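Local coordinates for protein transcriptional regulator, IclR family (Alicyclobacillus acidocaldarius subsp. acidocaldarius, PDB 5TJJ) that probably binds DNA and regulates transcription as a member of the IclR family, joining a helix-turn-helix domain to a GAF-like C-terminal domain, at residues P140-A145 / E165-Y170. Residues are numbered along the deposited sequence; the frame is centred on the assembly and turned at random.
Sequences PVYGAA and EGLKAY
The Tyr142 ring is sandwiched between Leu167 CD2 on one face and Pro140 CB, from its own segment, on the opposite face, both set off toward the rim. The second aromatic, Tyr170, carries Lys168 CD over one face, offset toward the rim, and has Pro140 CG at its edge. Pro140 and Tyr170 meet tip to tip, with Tyr170 OH 3.4 Å from Pro140 CG; the compact apolar proline ring can thus lie against both tyrosines. The leucine methyl makes a CH-pi contact, with CD2 3.7 Å from the centroid of the Tyr142 ring and 25° off its normal. It comes nearest at the root of the ring, where CD2 is 3.4 Å from Tyr142 CG. A leucine suits this place because its fork lays one methyl over the ring. The phenol comes up to Lys168, its OH 3.5 Å from Lys168 CB. Beside it, a water donates a bond of 2.6 Å to Gly166 O and makes only a weak one to Tyr142 OH, so tyrosine offers both a flat apolar face and a hydroxyl that meets the water. An alanine in place of Tyr142 would probably leave Leu167 CD2 without its aromatic partner and open a gap between the two segments. Gly166, with positive phi (95°), is where the chain leaves helical geometry after helix 156-164; a CB at these backbone angles would collide with the carbonyl O of Glu165. In the other segment, a type I turn, closed by the hydrogen bond from Gly143 N to Pro140 O (3.1 Å), presents Tyr142, whose own carbonyl accepts a bond from Tyr181. This is surface packing within the GAF-like IclR C-terminal domain, joining the turn between strand 138-140 and helix 144-151 to the loop after helix 156-164.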
loop_
_atom_site.group_PDB
_atom_site.type_symbol
_atom_site.label_atom_id
_atom_site.label_comp_id
_atom_site.label_asym_id
_atom_site.label_seq_id
_atom_site.Cartn_x
_atom_site.Cartn_y
_atom_site.Cartn_z
ATOM N N PRO A 140 8.149 -6.779 29.433
ATOM C CA PRO A 140 7.442 -8.036 29.262
ATOM C C PRO A 140 6.046 -7.793 28.701
ATOM O O PRO A 140 5.415 -6.764 29.007
ATOM C CB PRO A 140 7.357 -8.583 30.684
ATOM C CG PRO A 140 7.326 -7.356 31.522
ATOM C CD PRO A 140 8.307 -6.433 30.858
ATOM N N VAL A 141 5.602 -8.741 27.878
ATOM C CA VAL A 141 4.299 -8.715 27.235
ATOM C C VAL A 141 3.106 -8.647 28.199
ATOM O O VAL A 141 2.048 -8.188 27.789
ATOM C CB VAL A 141 4.107 -9.918 26.262
ATOM C CG1 VAL A 141 4.026 -11.259 27.019
ATOM C CG2 VAL A 141 2.891 -9.706 25.342
ATOM N N TYR A 142 3.262 -9.088 29.448
ATOM C CA TYR A 142 2.203 -8.950 30.468
ATOM C C TYR A 142 2.115 -7.607 31.218
ATOM O O TYR A 142 1.156 -7.378 31.986
ATOM C CB TYR A 142 2.285 -10.087 31.508
ATOM C CG TYR A 142 3.626 -10.293 32.194
ATOM C CD1 TYR A 142 4.018 -9.477 33.249
ATOM C CD2 TYR A 142 4.485 -11.336 31.806
ATOM C CE1 TYR A 142 5.244 -9.664 33.887
ATOM C CE2 TYR A 142 5.712 -11.532 32.438
ATOM C CZ TYR A 142 6.086 -10.695 33.482
ATOM O OH TYR A 142 7.291 -10.862 34.132
ATOM N N GLY A 143 3.102 -6.732 31.022
ATOM C CA GLY A 143 3.244 -5.541 31.858
ATOM C C GLY A 143 2.219 -4.464 31.547
ATOM O O GLY A 143 2.161 -3.945 30.425
ATOM N N ALA A 144 1.381 -4.155 32.530
ATOM C CA ALA A 144 0.551 -2.935 32.523
ATOM C C ALA A 144 -0.527 -2.948 31.405
ATOM O O ALA A 144 -0.775 -4.000 30.803
ATOM C CB ALA A 144 1.451 -1.687 32.450
ATOM N N ALA A 145 -1.162 -1.804 31.140
ATOM C CA ALA A 145 -2.274 -1.723 30.188
ATOM C C ALA A 145 -1.940 -2.246 28.793
ATOM O O ALA A 145 -2.730 -3.009 28.190
ATOM C CB ALA A 145 -2.804 -0.297 30.098
ATOM N N GLU A 165 4.445 -19.135 34.308
ATOM C CA GLU A 165 5.851 -18.679 34.342
ATOM C C GLU A 165 6.114 -17.484 35.263
ATOM O O GLU A 165 7.263 -17.031 35.390
ATOM C CB GLU A 165 6.348 -18.365 32.924
ATOM C CG GLU A 165 6.460 -19.605 32.023
ATOM C CD GLU A 165 6.704 -19.328 30.544
ATOM O OE1 GLU A 165 6.783 -18.141 30.182
ATOM O OE2 GLU A 165 6.809 -20.303 29.730
ATOM N N GLY A 166 5.064 -16.961 35.895
ATOM C CA GLY A 166 5.231 -15.990 36.967
ATOM C C GLY A 166 5.139 -14.555 36.481
ATOM O O GLY A 166 5.926 -14.106 35.620
ATOM N N LEU A 167 4.148 -13.858 37.030
ATOM C CA LEU A 167 3.984 -12.423 36.867
ATOM C C LEU A 167 4.864 -11.693 37.882
ATOM O O LEU A 167 4.721 -11.889 39.094
ATOM C CB LEU A 167 2.524 -12.046 37.073
ATOM C CG LEU A 167 1.620 -12.623 35.996
ATOM C CD1 LEU A 167 0.156 -12.378 36.318
ATOM C CD2 LEU A 167 1.969 -12.022 34.651
ATOM N N LYS A 168 5.780 -10.872 37.374
ATOM C CA LYS A 168 6.779 -10.208 38.209
ATOM C C LYS A 168 6.207 -8.914 38.769
ATOM O O LYS A 168 5.684 -8.082 38.016
ATOM C CB LYS A 168 8.035 -9.918 37.396
ATOM C CG LYS A 168 9.261 -9.689 38.252
ATOM C CD LYS A 168 10.072 -8.508 37.754
ATOM C CE LYS A 168 11.388 -8.394 38.515
ATOM N NZ LYS A 168 12.068 -7.124 38.146
ATOM N N ALA A 169 6.315 -8.749 40.085
ATOM C CA ALA A 169 5.731 -7.609 40.802
ATOM C C ALA A 169 6.665 -6.392 40.800
ATOM O O ALA A 169 7.580 -6.318 41.625
ATOM C CB ALA A 169 5.394 -8.016 42.238
ATOM N N TYR A 170 6.428 -5.434 39.895
ATOM C CA TYR A 170 7.244 -4.202 39.843
ATOM C C TYR A 170 6.925 -3.214 40.956
ATOM O O TYR A 170 7.821 -2.532 41.452
ATOM C CB TYR A 170 7.120 -3.503 38.498
ATOM C CG TYR A 170 7.715 -4.297 37.371
ATOM C CD1 TYR A 170 9.085 -4.257 37.107
ATOM C CD2 TYR A 170 6.904 -5.099 36.558
ATOM C CE1 TYR A 170 9.630 -4.996 36.068
ATOM C CE2 TYR A 170 7.430 -5.842 35.513
ATOM C CZ TYR A 170 8.789 -5.791 35.269
ATOM O OH TYR A 170 9.291 -6.539 34.232
HETATM O O HOH W 1 7.851 -14.292 33.853
#